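PDB 6B1Z: glutamate--tRNA ligase from Elizabethkingia anophelis, which catalyses the ATP-dependent attachment of glutamate to its cognate tRNA, as a class I aminoacyl-tRNA synthetase. Local coordinates for residues L48-D52 and N214-D218; K322-S326 and W353-Y358; K386-I390 and M491-G495. All blocks are in the same frame, centred on the assembly; numbering follows the deposited sequence.

Contact 1: residues L48-D52 and N214-D218; sequences LRIED and NIIDD. With EDO (1,2-ethanediol), chain V; FMT (formic acid), chain N.
Build 48-52 as an extended piece of chain running off the end of strand 45-48, with phi/psi near -118/123 at Arg-49, tightening into an inverse gamma turn centred on Glu-51 (-95/74), where Asp-52 N reaches Ile-50 O in a weak 3.2 Å bond. Facing it is one turn of helix 210-220, residues 214-218; the CA atoms of Arg-49 and Asp-217 lie 9.0 Å apart, those of Glu-51 and Asn-214 8.6 Å. Arg-49, with chi1 to chi3 t, t, p, spans the gap, its NE in a hydrogen-bonded salt bridge to Glu-51 OE2 at 3.0 Å. Asn-214 (chi1 m) engages first: its OD1 accepts Arg-49 NH2 at 3.0 Å, and its ND2 gives a weak 3.2 Å bond to Glu-51 OE1 and a straighter one, also 3.2 Å, to O2 of a formic acid. Next to the loop carrying Ala-17 and Pro-18, this is consistent with a wall of the amino-acid pocket in the class I nucleotide-binding fold; the formic acid and an ethanediol are probably from the crystallisation liquor. Ile-215 points away, against helix 236-246, and Ile-216 packs on helix 96-106. Asp-217 (chi1 m) sets CB over one guanidinium face, 3.5 Å from Arg-49 NH1. Asp-217 OD2 makes a long, out-of-plane ion pair with Arg-49 NE (3.9 Å); this carboxylate's strongest partner is Tyr-99. Asp-218 (chi1 m) joins Arg-49, Glu-51 and Asp-217 in a salt-bridge network: its OD2 accepts hydrogen bonds from Arg-49 NH1 (2.9 Å) and NH2 (3.0 Å) and pairs with Arg-15, whereas OD1 accepts ethanediol O2 at 2.7 Å.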
ATOM      1  N   LEU A  48      -1.846 -10.121 -14.306  1.00 16.22           N
ATOM      2  CA  LEU A  48      -1.482 -10.588 -12.969  1.00 15.24           C
ATOM      3  C   LEU A  48      -0.985 -12.020 -13.082  1.00 14.26           C
ATOM      4  O   LEU A  48      -1.724 -12.902 -13.543  1.00 16.54           O
ATOM      5  CB  LEU A  48      -2.679 -10.518 -12.009  1.00 14.82           C
ATOM      6  CG  LEU A  48      -2.429 -11.132 -10.625  1.00 14.07           C
ATOM      7  CD1 LEU A  48      -1.396 -10.326  -9.820  1.00 18.59           C
ATOM      8  CD2 LEU A  48      -3.757 -11.182  -9.859  1.00 18.45           C
ATOM      9  N   ARG A  49       0.271 -12.249 -12.696  1.00 15.08           N
ATOM     10  CA  ARG A  49       0.862 -13.578 -12.692  1.00 17.11           C
ATOM     11  C   ARG A  49       1.231 -13.930 -11.258  1.00 18.13           C
ATOM     12  O   ARG A  49       1.973 -13.191 -10.598  1.00 20.61           O
ATOM     13  CB  ARG A  49       2.083 -13.649 -13.617  1.00 17.44           C
ATOM     14  CG  ARG A  49       2.628 -15.068 -13.762  1.00 19.46           C
ATOM     15  CD  ARG A  49       3.713 -15.182 -14.835  1.00 19.07           C
ATOM     16  NE  ARG A  49       4.940 -14.484 -14.429  1.00 18.28           N
ATOM     17  CZ  ARG A  49       5.605 -13.613 -15.182  1.00 20.44           C
ATOM     18  NH1 ARG A  49       5.191 -13.309 -16.405  1.00 17.48           N
ATOM     19  NH2 ARG A  49       6.713 -13.066 -14.716  1.00 19.37           N
ATOM     20  N   ILE A  50       0.691 -15.035 -10.767  1.00 17.85           N
ATOM     21  CA  ILE A  50       0.904 -15.450  -9.386  1.00 19.91           C
ATOM     22  C   ILE A  50       2.191 -16.263  -9.310  1.00 18.55           C
ATOM     23  O   ILE A  50       2.362 -17.274 -10.005  1.00 17.41           O
ATOM     24  CB  ILE A  50      -0.301 -16.239  -8.851  1.00 18.56           C
ATOM     25  CG1 ILE A  50      -1.543 -15.344  -8.828  1.00 17.44           C
ATOM     26  CG2 ILE A  50       0.014 -16.828  -7.463  1.00 22.91           C
ATOM     27  CD1 ILE A  50      -1.418 -14.087  -7.983  1.00 21.72           C
ATOM     28  N   GLU A  51       3.114 -15.800  -8.471  1.00 18.00           N
ATOM     29  CA  GLU A  51       4.440 -16.391  -8.372  1.00 22.80           C
ATOM     30  C   GLU A  51       4.455 -17.397  -7.228  1.00 27.39           C
ATOM     31  O   GLU A  51       5.007 -17.153  -6.154  1.00 28.56           O
ATOM     32  CB  GLU A  51       5.468 -15.293  -8.161  1.00 22.62           C
ATOM     33  CG  GLU A  51       5.293 -14.160  -9.126  1.00 24.45           C
ATOM     34  CD  GLU A  51       6.026 -14.412 -10.409  1.00 30.78           C
ATOM     35  OE1 GLU A  51       7.266 -14.551 -10.318  1.00 30.14           O
ATOM     36  OE2 GLU A  51       5.372 -14.506 -11.478  1.00 28.01           O
ATOM     37  N   ASP A  52       3.815 -18.539  -7.472  1.00 24.02           N
ATOM     38  CA  ASP A  52       3.592 -19.523  -6.422  1.00 23.98           C
ATOM     39  C   ASP A  52       4.428 -20.787  -6.602  1.00 29.13           C
ATOM     40  O   ASP A  52       3.986 -21.875  -6.225  1.00 35.02           O
ATOM     41  CB  ASP A  52       2.103 -19.882  -6.321  1.00 26.71           C
ATOM     42  CG  ASP A  52       1.555 -20.527  -7.591  1.00 29.02           C
ATOM     43  OD1 ASP A  52       2.161 -20.347  -8.668  1.00 27.20           O
ATOM     44  OD2 ASP A  52       0.509 -21.211  -7.502  1.00 29.46           O
ATOM     45  N   ASN A 214      10.546 -16.376 -14.304  1.00 15.56           N
ATOM     46  CA  ASN A 214      10.075 -15.074 -14.749  1.00 15.14           C
ATOM     47  C   ASN A 214      10.564 -14.735 -16.151  1.00 16.48           C
ATOM     48  O   ASN A 214       9.812 -14.141 -16.928  1.00 17.30           O
ATOM     49  CB  ASN A 214      10.457 -13.984 -13.749  1.00 18.32           C
ATOM     50  CG  ASN A 214       9.540 -13.958 -12.555  1.00 23.25           C
ATOM     51  OD1 ASN A 214       8.411 -14.454 -12.622  1.00 24.03           O
ATOM     52  ND2 ASN A 214      10.008 -13.391 -11.454  1.00 21.94           N
ATOM     53  N   ILE A 215      11.801 -15.111 -16.521  1.00 15.55           N
ATOM     54  CA  ILE A 215      12.203 -14.782 -17.887  1.00 16.17           C
ATOM     55  C   ILE A 215      11.456 -15.674 -18.886  1.00 15.82           C
ATOM     56  O   ILE A 215      11.079 -15.216 -19.969  1.00 15.33           O
ATOM     57  CB  ILE A 215      13.742 -14.819 -18.082  1.00 17.55           C
ATOM     58  CG1 ILE A 215      14.325 -16.229 -18.000  1.00 19.90           C
ATOM     59  CG2 ILE A 215      14.439 -13.841 -17.116  1.00 16.21           C
ATOM     60  CD1 ILE A 215      14.615 -16.829 -19.380  1.00 20.90           C
ATOM     61  N   ILE A 216      11.210 -16.946 -18.534  1.00 15.98           N
ATOM     62  CA  ILE A 216      10.412 -17.823 -19.398  1.00 15.51           C
ATOM     63  C   ILE A 216       9.020 -17.240 -19.587  1.00 17.28           C
ATOM     64  O   ILE A 216       8.513 -17.132 -20.714  1.00 19.25           O
ATOM     65  CB  ILE A 216      10.331 -19.242 -18.806  1.00 16.27           C
ATOM     66  CG1 ILE A 216      11.686 -19.965 -18.936  1.00 16.35           C
ATOM     67  CG2 ILE A 216       9.173 -20.053 -19.466  1.00 18.98           C
ATOM     68  CD1 ILE A 216      11.794 -21.199 -18.065  1.00 17.12           C
ATOM     69  N   ASP A 217       8.391 -16.836 -18.487  1.00 15.95           N
ATOM     70  CA  ASP A 217       7.007 -16.391 -18.602  1.00 15.82           C
ATOM     71  C   ASP A 217       6.881 -14.988 -19.175  1.00 17.33           C
ATOM     72  O   ASP A 217       5.877 -14.691 -19.832  1.00 18.05           O
ATOM     73  CB  ASP A 217       6.307 -16.478 -17.247  1.00 15.93           C
ATOM     74  CG  ASP A 217       6.052 -17.921 -16.808  1.00 17.04           C
ATOM     75  OD1 ASP A 217       6.095 -18.845 -17.661  1.00 17.80           O
ATOM     76  OD2 ASP A 217       5.792 -18.125 -15.607  1.00 18.67           O
ATOM     77  N   ASP A 218       7.850 -14.105 -18.933  1.00 16.36           N
ATOM     78  CA  ASP A 218       7.816 -12.809 -19.603  1.00 16.40           C
ATOM     79  C   ASP A 218       7.952 -12.979 -21.110  1.00 19.13           C
ATOM     80  O   ASP A 218       7.287 -12.286 -21.887  1.00 18.76           O
ATOM     81  CB  ASP A 218       8.895 -11.890 -19.031  1.00 13.57           C
ATOM     82  CG  ASP A 218       8.574 -11.449 -17.623  1.00 15.83           C
ATOM     83  OD1 ASP A 218       9.478 -10.948 -16.931  1.00 15.55           O
ATOM     84  OD2 ASP A 218       7.387 -11.618 -17.219  1.00 17.15           O
TER
HETATM   85  C1  EDO V 621      12.326 -11.300 -15.085  1.00 48.76           C
HETATM   86  O1  EDO V 621      13.352 -11.888 -14.282  1.00 41.04           O
HETATM   87  C2  EDO V 621      12.971 -10.516 -16.215  1.00 35.50           C
HETATM   88  O2  EDO V 621      12.097 -10.515 -17.352  1.00 22.38           O
HETATM   89  C   FMT N 613       8.747 -12.902  -7.341  1.00 63.65           C
HETATM   90  O1  FMT N 613       8.298 -13.705  -6.522  1.00 60.31           O
HETATM   91  O2  FMT N 613       8.628 -13.017  -8.561  1.00 54.51           O

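Contact 2: residues K322-S326 and W353-Y358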
ATOM      1  N   LYS A 322      -0.203  19.360 -10.263  1.00 34.09           N
ATOM      2  CA  LYS A 322      -1.520  19.179  -9.670  1.00 30.64           C
ATOM      3  C   LYS A 322      -1.496  17.930  -8.795  1.00 33.16           C
ATOM      4  O   LYS A 322      -1.276  16.820  -9.296  1.00 39.68           O
ATOM      5  CB  LYS A 322      -2.581  19.059 -10.761  1.00 42.29           C
ATOM      6  CG  LYS A 322      -4.010  19.002 -10.255  1.00 47.72           C
ATOM      7  CD  LYS A 322      -4.981  18.913 -11.421  1.00 53.81           C
ATOM      8  CE  LYS A 322      -6.406  18.699 -10.947  1.00 60.94           C
ATOM      9  NZ  LYS A 322      -7.300  18.349 -12.086  1.00 68.02           N
ATOM     10  N   GLU A 323      -1.726  18.109  -7.493  1.00 28.00           N
ATOM     11  CA  GLU A 323      -1.557  16.999  -6.555  1.00 24.63           C
ATOM     12  C   GLU A 323      -2.766  16.076  -6.518  1.00 24.32           C
ATOM     13  O   GLU A 323      -2.616  14.858  -6.377  1.00 23.56           O
ATOM     14  CB  GLU A 323      -1.307  17.530  -5.155  1.00 30.01           C
ATOM     15  CG  GLU A 323       0.014  18.188  -4.951  1.00 41.30           C
ATOM     16  CD  GLU A 323       0.296  18.347  -3.485  1.00 40.63           C
ATOM     17  OE1 GLU A 323      -0.141  19.358  -2.896  1.00 43.26           O
ATOM     18  OE2 GLU A 323       0.919  17.433  -2.921  1.00 42.79           O
ATOM     19  N   ILE A 324      -3.968  16.638  -6.581  1.00 25.47           N
ATOM     20  CA  ILE A 324      -5.197  15.860  -6.493  1.00 21.21           C
ATOM     21  C   ILE A 324      -5.575  15.444  -7.909  1.00 25.68           C
ATOM     22  O   ILE A 324      -5.872  16.291  -8.755  1.00 28.96           O
ATOM     23  CB  ILE A 324      -6.322  16.660  -5.830  1.00 23.49           C
ATOM     24  CG1 ILE A 324      -5.929  17.055  -4.405  1.00 31.41           C
ATOM     25  CG2 ILE A 324      -7.612  15.860  -5.842  1.00 25.16           C
ATOM     26  CD1 ILE A 324      -5.911  15.896  -3.433  1.00 24.94           C
ATOM     27  N   VAL A 325      -5.548  14.141  -8.170  1.00 22.70           N
ATOM     28  CA  VAL A 325      -5.855  13.605  -9.494  1.00 24.00           C
ATOM     29  C   VAL A 325      -6.627  12.303  -9.333  1.00 20.85           C
ATOM     30  O   VAL A 325      -6.337  11.490  -8.446  1.00 19.41           O
ATOM     31  CB  VAL A 325      -4.589  13.379 -10.348  1.00 24.73           C
ATOM     32  CG1 VAL A 325      -4.170  14.682 -11.040  1.00 29.57           C
ATOM     33  CG2 VAL A 325      -3.464  12.820  -9.506  1.00 22.09           C
ATOM     34  N   SER A 326      -7.605  12.109 -10.208  1.00 22.28           N
ATOM     35  CA  SER A 326      -8.364  10.876 -10.300  1.00 19.58           C
ATOM     36  C   SER A 326      -7.559   9.807 -11.037  1.00 21.33           C
ATOM     37  O   SER A 326      -6.556  10.089 -11.696  1.00 20.84           O
ATOM     38  CB  SER A 326      -9.666  11.119 -11.058  1.00 21.41           C
ATOM     39  OG  SER A 326      -9.390  11.344 -12.437  1.00 24.01           O
ATOM     40  N   TRP A 353      -3.554  14.096   4.824  1.00 15.68           N
ATOM     41  CA  TRP A 353      -3.993  15.279   4.081  1.00 15.25           C
ATOM     42  C   TRP A 353      -4.791  14.875   2.849  1.00 18.03           C
ATOM     43  O   TRP A 353      -5.853  15.442   2.584  1.00 15.21           O
ATOM     44  CB  TRP A 353      -2.792  16.135   3.683  1.00 16.58           C
ATOM     45  CG  TRP A 353      -3.122  17.327   2.799  1.00 19.07           C
ATOM     46  CD1 TRP A 353      -3.497  18.581   3.213  1.00 19.05           C
ATOM     47  CD2 TRP A 353      -3.065  17.380   1.362  1.00 17.91           C
ATOM     48  NE1 TRP A 353      -3.666  19.412   2.121  1.00 21.23           N
ATOM     49  CE2 TRP A 353      -3.414  18.697   0.976  1.00 19.38           C
ATOM     50  CE3 TRP A 353      -2.761  16.444   0.366  1.00 20.82           C
ATOM     51  CZ2 TRP A 353      -3.470  19.098  -0.360  1.00 19.72           C
ATOM     52  CZ3 TRP A 353      -2.811  16.848  -0.970  1.00 24.45           C
ATOM     53  CH2 TRP A 353      -3.161  18.165  -1.316  1.00 22.31           C
ATOM     54  N   PHE A 354      -4.292  13.894   2.088  1.00 16.07           N
ATOM     55  CA  PHE A 354      -5.052  13.388   0.946  1.00 15.84           C
ATOM     56  C   PHE A 354      -6.432  12.903   1.374  1.00 16.56           C
ATOM     57  O   PHE A 354      -7.429  13.184   0.692  1.00 14.66           O
ATOM     58  CB  PHE A 354      -4.296  12.255   0.243  1.00 14.82           C
ATOM     59  CG  PHE A 354      -3.352  12.720  -0.838  1.00 16.08           C
ATOM     60  CD1 PHE A 354      -3.833  13.271  -2.031  1.00 16.54           C
ATOM     61  CD2 PHE A 354      -1.982  12.576  -0.683  1.00 16.13           C
ATOM     62  CE1 PHE A 354      -2.955  13.689  -3.033  1.00 18.03           C
ATOM     63  CE2 PHE A 354      -1.102  12.978  -1.680  1.00 16.96           C
ATOM     64  CZ  PHE A 354      -1.580  13.533  -2.860  1.00 18.84           C
ATOM     65  N   ASN A 355      -6.513  12.153   2.481  1.00 13.52           N
ATOM     66  CA  ASN A 355      -7.815  11.654   2.926  1.00 13.11           C
ATOM     67  C   ASN A 355      -8.751  12.813   3.230  1.00 15.92           C
ATOM     68  O   ASN A 355      -9.922  12.802   2.828  1.00 15.79           O
ATOM     69  CB  ASN A 355      -7.692  10.741   4.152  1.00 14.24           C
ATOM     70  CG  ASN A 355      -8.695   9.573   4.085  1.00 16.78           C
ATOM     71  OD1 ASN A 355      -8.719   8.838   3.096  1.00 17.89           O
ATOM     72  ND2 ASN A 355      -9.566   9.449   5.091  1.00 16.06           N
ATOM     73  N   GLN A 356      -8.243  13.823   3.937  1.00 14.86           N
ATOM     74  CA  GLN A 356      -9.057  14.992   4.257  1.00 16.74           C
ATOM     75  C   GLN A 356      -9.551  15.680   2.990  1.00 18.09           C
ATOM     76  O   GLN A 356     -10.719  16.079   2.902  1.00 19.69           O
ATOM     77  CB  GLN A 356      -8.243  15.961   5.113  1.00 19.71           C
ATOM     78  CG  GLN A 356      -9.077  17.103   5.626  1.00 24.27           C
ATOM     79  CD  GLN A 356      -8.320  17.921   6.615  1.00 27.46           C
ATOM     80  OE1 GLN A 356      -8.518  17.805   7.830  1.00 39.68           O
ATOM     81  NE2 GLN A 356      -7.417  18.738   6.112  1.00 28.45           N
ATOM     82  N   GLN A 357      -8.663  15.855   2.009  1.00 17.62           N
ATOM     83  CA  GLN A 357      -9.050  16.526   0.771  1.00 19.51           C
ATOM     84  C   GLN A 357     -10.200  15.797   0.093  1.00 19.64           C
ATOM     85  O   GLN A 357     -11.152  16.430  -0.381  1.00 21.18           O
ATOM     86  CB  GLN A 357      -7.865  16.626  -0.197  1.00 19.73           C
ATOM     87  CG  GLN A 357      -6.661  17.424   0.299  1.00 23.27           C
ATOM     88  CD  GLN A 357      -7.025  18.736   0.942  1.00 29.95           C
ATOM     89  OE1 GLN A 357      -7.339  19.710   0.261  1.00 29.12           O
ATOM     90  NE2 GLN A 357      -6.981  18.774   2.270  1.00 47.02           N
ATOM     91  N   TYR A 358     -10.128  14.464   0.039  1.00 16.15           N
ATOM     92  CA  TYR A 358     -11.176  13.694  -0.628  1.00 15.20           C
ATOM     93  C   TYR A 358     -12.447  13.652   0.206  1.00 16.49           C
ATOM     94  O   TYR A 358     -13.551  13.736  -0.347  1.00 18.98           O
ATOM     95  CB  TYR A 358     -10.674  12.275  -0.961  1.00 15.73           C
ATOM     96  CG  TYR A 358      -9.864  12.193  -2.244  1.00 17.74           C
ATOM     97  CD1 TYR A 358      -8.507  12.501  -2.271  1.00 14.65           C
ATOM     98  CD2 TYR A 358     -10.467  11.826  -3.440  1.00 18.20           C
ATOM     99  CE1 TYR A 358      -7.775  12.435  -3.460  1.00 16.36           C
ATOM    100  CE2 TYR A 358      -9.756  11.756  -4.616  1.00 17.39           C
ATOM    101  CZ  TYR A 358      -8.412  12.049  -4.622  1.00 17.41           C
ATOM    102  OH  TYR A 358      -7.735  11.980  -5.806  1.00 17.55           O
TER
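Apolar contact dominates here, and Ile-324 supplies most of it. Its CA-to-CB bond runs sideways, but with chi1 and chi2 both m the CD1 methyl lands among the aromatic rings of helix 348-361: Ile-324 CD1 is 3.6 Å from Phe-354 CD1, 3.9 Å from Tyr-358 CE1 and 4.1 Å from Trp-353 CZ3. Gln-357 lends its aliphatic part, with CB 3.9 Å from Ile-324 CD1. The backbones come closest at this point too, the CA atoms of Ile-324 and Phe-354 being 7.8 Å apart.

The polar atoms approach rings without bonding across. Glu-323 OE1 sits 3.6 Å from Trp-353 CH2, while Glu-323 O meets the edge of the other ring at Phe-354 CE1, also 3.6 Å. Val-325 O is 3.0 Å from Tyr-358 OH, yet the angle is too poor for a hydrogen bond.

Several polar groups find partners outside the segments. Asn-309 of helix 304-312 bonds Tyr-358 OH and Val-325 N through OD1 and Glu-323 O through ND2; Lys-350 forms a salt bridge with Glu-323 and a cation-pi contact with Trp-353. Ser-326 N-caps helix 327-333.

The contact lies where the catalytic domain gives way to the anticodon-binding domain. With no hydrogen bond or salt bridge between the segments themselves, the loop is fitted to the helix by shape, and its polar ties run through third residues, chiefly Asn-309 and Lys-350.

Contact 3: residues K386-I390 and M491-G495; sequences KALKI and MEMIG
Two helical turns lie side by side, 386-390 from helix 384-394 and 491-495 from helix 487-507. Their axes run nearly antiparallel, at 160° (signed crossing -160°), and approach to 10.7 Å. The nearest CA pair is Lys-386 with Met-493, at 6.7 Å. Within each turn one i to i+4 bond is present: Ile-390 N to Lys-386 O and Gly-495 N to Met-491 O, both 2.9 Å. Gly-495 itself has phi/psi of 91/166, angles at which a CB would collide with the carbonyl oxygen of Ile-494.

Met-493 is the centrepiece. With chi1 and chi2 both m, it folds across between the helices so that Met-493 CE lies 3.5 Å from Lys-389 CD and its SD 4.1 Å from Ile-390 CG1. Lys-386, its chain m, t, t, m, reaches over to donate NZ to Met-493 O at 2.9 Å, the one hydrogen bond between the turns. Lys-389 (m, t, t, p) also brings CD to 3.8 Å from Glu-492 OE2. That glutamate is poorly ordered, though its OE1 accepts Ala-449 N.

Phe-411 touches both Ile-390 and Met-493, extending the apolar contact. This nearly antiparallel helix pair belongs to the anticodon-binding domain, which is helical here, as in bacterial-type GluRS, and it joins helices about a hundred residues apart in the chain.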
ATOM      1  N   LYS A 386     -30.947  14.358  10.907  1.00 18.68           N
ATOM      2  CA  LYS A 386     -29.956  14.961  11.796  1.00 18.98           C
ATOM      3  C   LYS A 386     -28.549  14.504  11.446  1.00 16.91           C
ATOM      4  O   LYS A 386     -27.613  15.309  11.489  1.00 18.37           O
ATOM      5  CB  LYS A 386     -30.292  14.643  13.250  1.00 19.58           C
ATOM      6  CG  LYS A 386     -31.519  15.393  13.753  1.00 25.27           C
ATOM      7  CD  LYS A 386     -31.803  15.065  15.213  1.00 38.27           C
ATOM      8  CE  LYS A 386     -32.904  15.953  15.782  1.00 48.77           C
ATOM      9  NZ  LYS A 386     -32.523  17.397  15.755  1.00 49.37           N
ATOM     10  N   ALA A 387     -28.384  13.231  11.073  1.00 16.43           N
ATOM     11  CA  ALA A 387     -27.055  12.736  10.721  1.00 15.94           C
ATOM     12  C   ALA A 387     -26.467  13.508   9.549  1.00 18.14           C
ATOM     13  O   ALA A 387     -25.284  13.862   9.568  1.00 16.50           O
ATOM     14  CB  ALA A 387     -27.125  11.248  10.402  1.00 18.07           C
ATOM     15  N   LEU A 388     -27.266  13.760   8.507  1.00 16.76           N
ATOM     16  CA  LEU A 388     -26.753  14.503   7.356  1.00 15.18           C
ATOM     17  C   LEU A 388     -26.362  15.922   7.746  1.00 20.67           C
ATOM     18  O   LEU A 388     -25.354  16.446   7.260  1.00 19.64           O
ATOM     19  CB  LEU A 388     -27.790  14.532   6.229  1.00 17.66           C
ATOM     20  CG  LEU A 388     -28.038  13.219   5.501  1.00 16.97           C
ATOM     21  CD1 LEU A 388     -29.173  13.421   4.507  1.00 19.76           C
ATOM     22  CD2 LEU A 388     -26.823  12.733   4.758  1.00 16.74           C
ATOM     23  N   LYS A 389     -27.144  16.559   8.618  1.00 18.74           N
ATOM     24  CA  LYS A 389     -26.807  17.906   9.059  1.00 19.56           C
ATOM     25  C   LYS A 389     -25.525  17.908   9.887  1.00 18.72           C
ATOM     26  O   LYS A 389     -24.689  18.809   9.741  1.00 21.62           O
ATOM     27  CB  LYS A 389     -27.971  18.509   9.844  1.00 25.21           C
ATOM     28  CG  LYS A 389     -29.160  18.869   8.960  1.00 30.46           C
ATOM     29  CD  LYS A 389     -30.137  19.788   9.677  1.00 42.16           C
ATOM     30  CE  LYS A 389     -31.303  20.177   8.786  1.00 51.99           C
ATOM     31  NZ  LYS A 389     -32.357  19.129   8.755  1.00 55.80           N
ATOM     32  N   ILE A 390     -25.344  16.898  10.742  1.00 18.28           N
ATOM     33  CA  ILE A 390     -24.112  16.798  11.526  1.00 18.76           C
ATOM     34  C   ILE A 390     -22.912  16.599  10.601  1.00 19.15           C
ATOM     35  O   ILE A 390     -21.873  17.254  10.755  1.00 18.76           O
ATOM     36  CB  ILE A 390     -24.234  15.670  12.572  1.00 17.35           C
ATOM     37  CG1 ILE A 390     -25.221  16.088  13.679  1.00 17.49           C
ATOM     38  CG2 ILE A 390     -22.842  15.301  13.148  1.00 18.36           C
ATOM     39  CD1 ILE A 390     -25.640  14.969  14.612  1.00 20.93           C
ATOM     40  N   MET A 491     -27.314  24.027  18.930  1.00 36.40           N
ATOM     41  CA  MET A 491     -28.609  24.054  19.603  1.00 37.52           C
ATOM     42  C   MET A 491     -29.697  23.439  18.732  1.00 42.52           C
ATOM     43  O   MET A 491     -30.521  22.659  19.218  1.00 40.04           O
ATOM     44  CB  MET A 491     -28.972  25.487  19.992  1.00 40.11           C
ATOM     45  CG  MET A 491     -28.070  26.064  21.066  1.00 40.16           C
ATOM     46  SD  MET A 491     -28.069  27.866  21.117  1.00 43.01           S
ATOM     47  CE  MET A 491     -29.634  28.167  21.937  1.00 45.77           C
ATOM     48  N   GLU A 492     -29.699  23.762  17.434  1.00 48.62           N
ATOM     49  CA  GLU A 492     -30.681  23.172  16.528  1.00 57.90           C
ATOM     50  C   GLU A 492     -30.556  21.653  16.486  1.00 52.87           C
ATOM     51  O   GLU A 492     -31.568  20.944  16.422  1.00 51.12           O
ATOM     52  CB  GLU A 492     -30.524  23.754  15.122  1.00 59.50           C
ATOM     53  CG  GLU A 492     -31.497  23.162  14.104  1.00 67.10           C
ATOM     54  CD  GLU A 492     -31.189  23.574  12.677  1.00 75.62           C
ATOM     55  OE1 GLU A 492     -30.748  24.722  12.467  1.00 81.10           O
ATOM     56  OE2 GLU A 492     -31.385  22.745  11.762  1.00 78.23           O
ATOM     57  N   MET A 493     -29.325  21.138  16.531  1.00 44.73           N
ATOM     58  CA  MET A 493     -29.113  19.698  16.402  1.00 39.45           C
ATOM     59  C   MET A 493     -29.624  18.949  17.628  1.00 44.33           C
ATOM     60  O   MET A 493     -30.301  17.923  17.498  1.00 47.31           O
ATOM     61  CB  MET A 493     -27.633  19.399  16.159  1.00 39.71           C
ATOM     62  CG  MET A 493     -27.098  19.813  14.783  1.00 45.85           C
ATOM     63  SD  MET A 493     -27.969  19.056  13.387  1.00 58.59           S
ATOM     64  CE  MET A 493     -29.105  20.375  12.958  1.00 55.58           C
ATOM     65  N   ILE A 494     -29.314  19.445  18.829  1.00 38.31           N
ATOM     66  CA  ILE A 494     -29.734  18.731  20.032  1.00 41.01           C
ATOM     67  C   ILE A 494     -31.163  19.072  20.440  1.00 37.72           C
ATOM     68  O   ILE A 494     -31.760  18.341  21.241  1.00 41.61           O
ATOM     69  CB  ILE A 494     -28.776  18.993  21.209  1.00 36.79           C
ATOM     70  CG1 ILE A 494     -28.826  20.462  21.637  1.00 38.38           C
ATOM     71  CG2 ILE A 494     -27.360  18.568  20.848  1.00 37.05           C
ATOM     72  CD1 ILE A 494     -27.971  20.778  22.849  1.00 38.03           C
ATOM     73  N   GLY A 495     -31.732  20.158  19.916  1.00 44.36           N
ATOM     74  CA  GLY A 495     -33.124  20.482  20.145  1.00 47.50           C
ATOM     75  C   GLY A 495     -33.348  21.364  21.364  1.00 52.25           C
ATOM     76  O   GLY A 495     -32.483  21.533  22.228  1.00 43.37           O
TER

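The three contacts share no helix or strand and follow one another along an elongated chain. Contact 1 lies in the catalytic domain, and every residue that touches there is buried; even so it is the most polar, a charged network with crystallisation molecules bound beside it. Contacts 2 and 3 are only partly buried and lie across the chain's centre from contact 1. Contact 2 sets aromatic rings around an isoleucine with no direct hydrogen bond; contact 3 packs a methionine on lysine and isoleucine and adds one lysine-to-backbone hydrogen bond. Contact 2 joins the catalytic and anticodon-binding parts, whereas contact 3 is wholly within the latter. Centre to centre, contact 2 is 34 Å from contact 1 and 28 Å from contact 3.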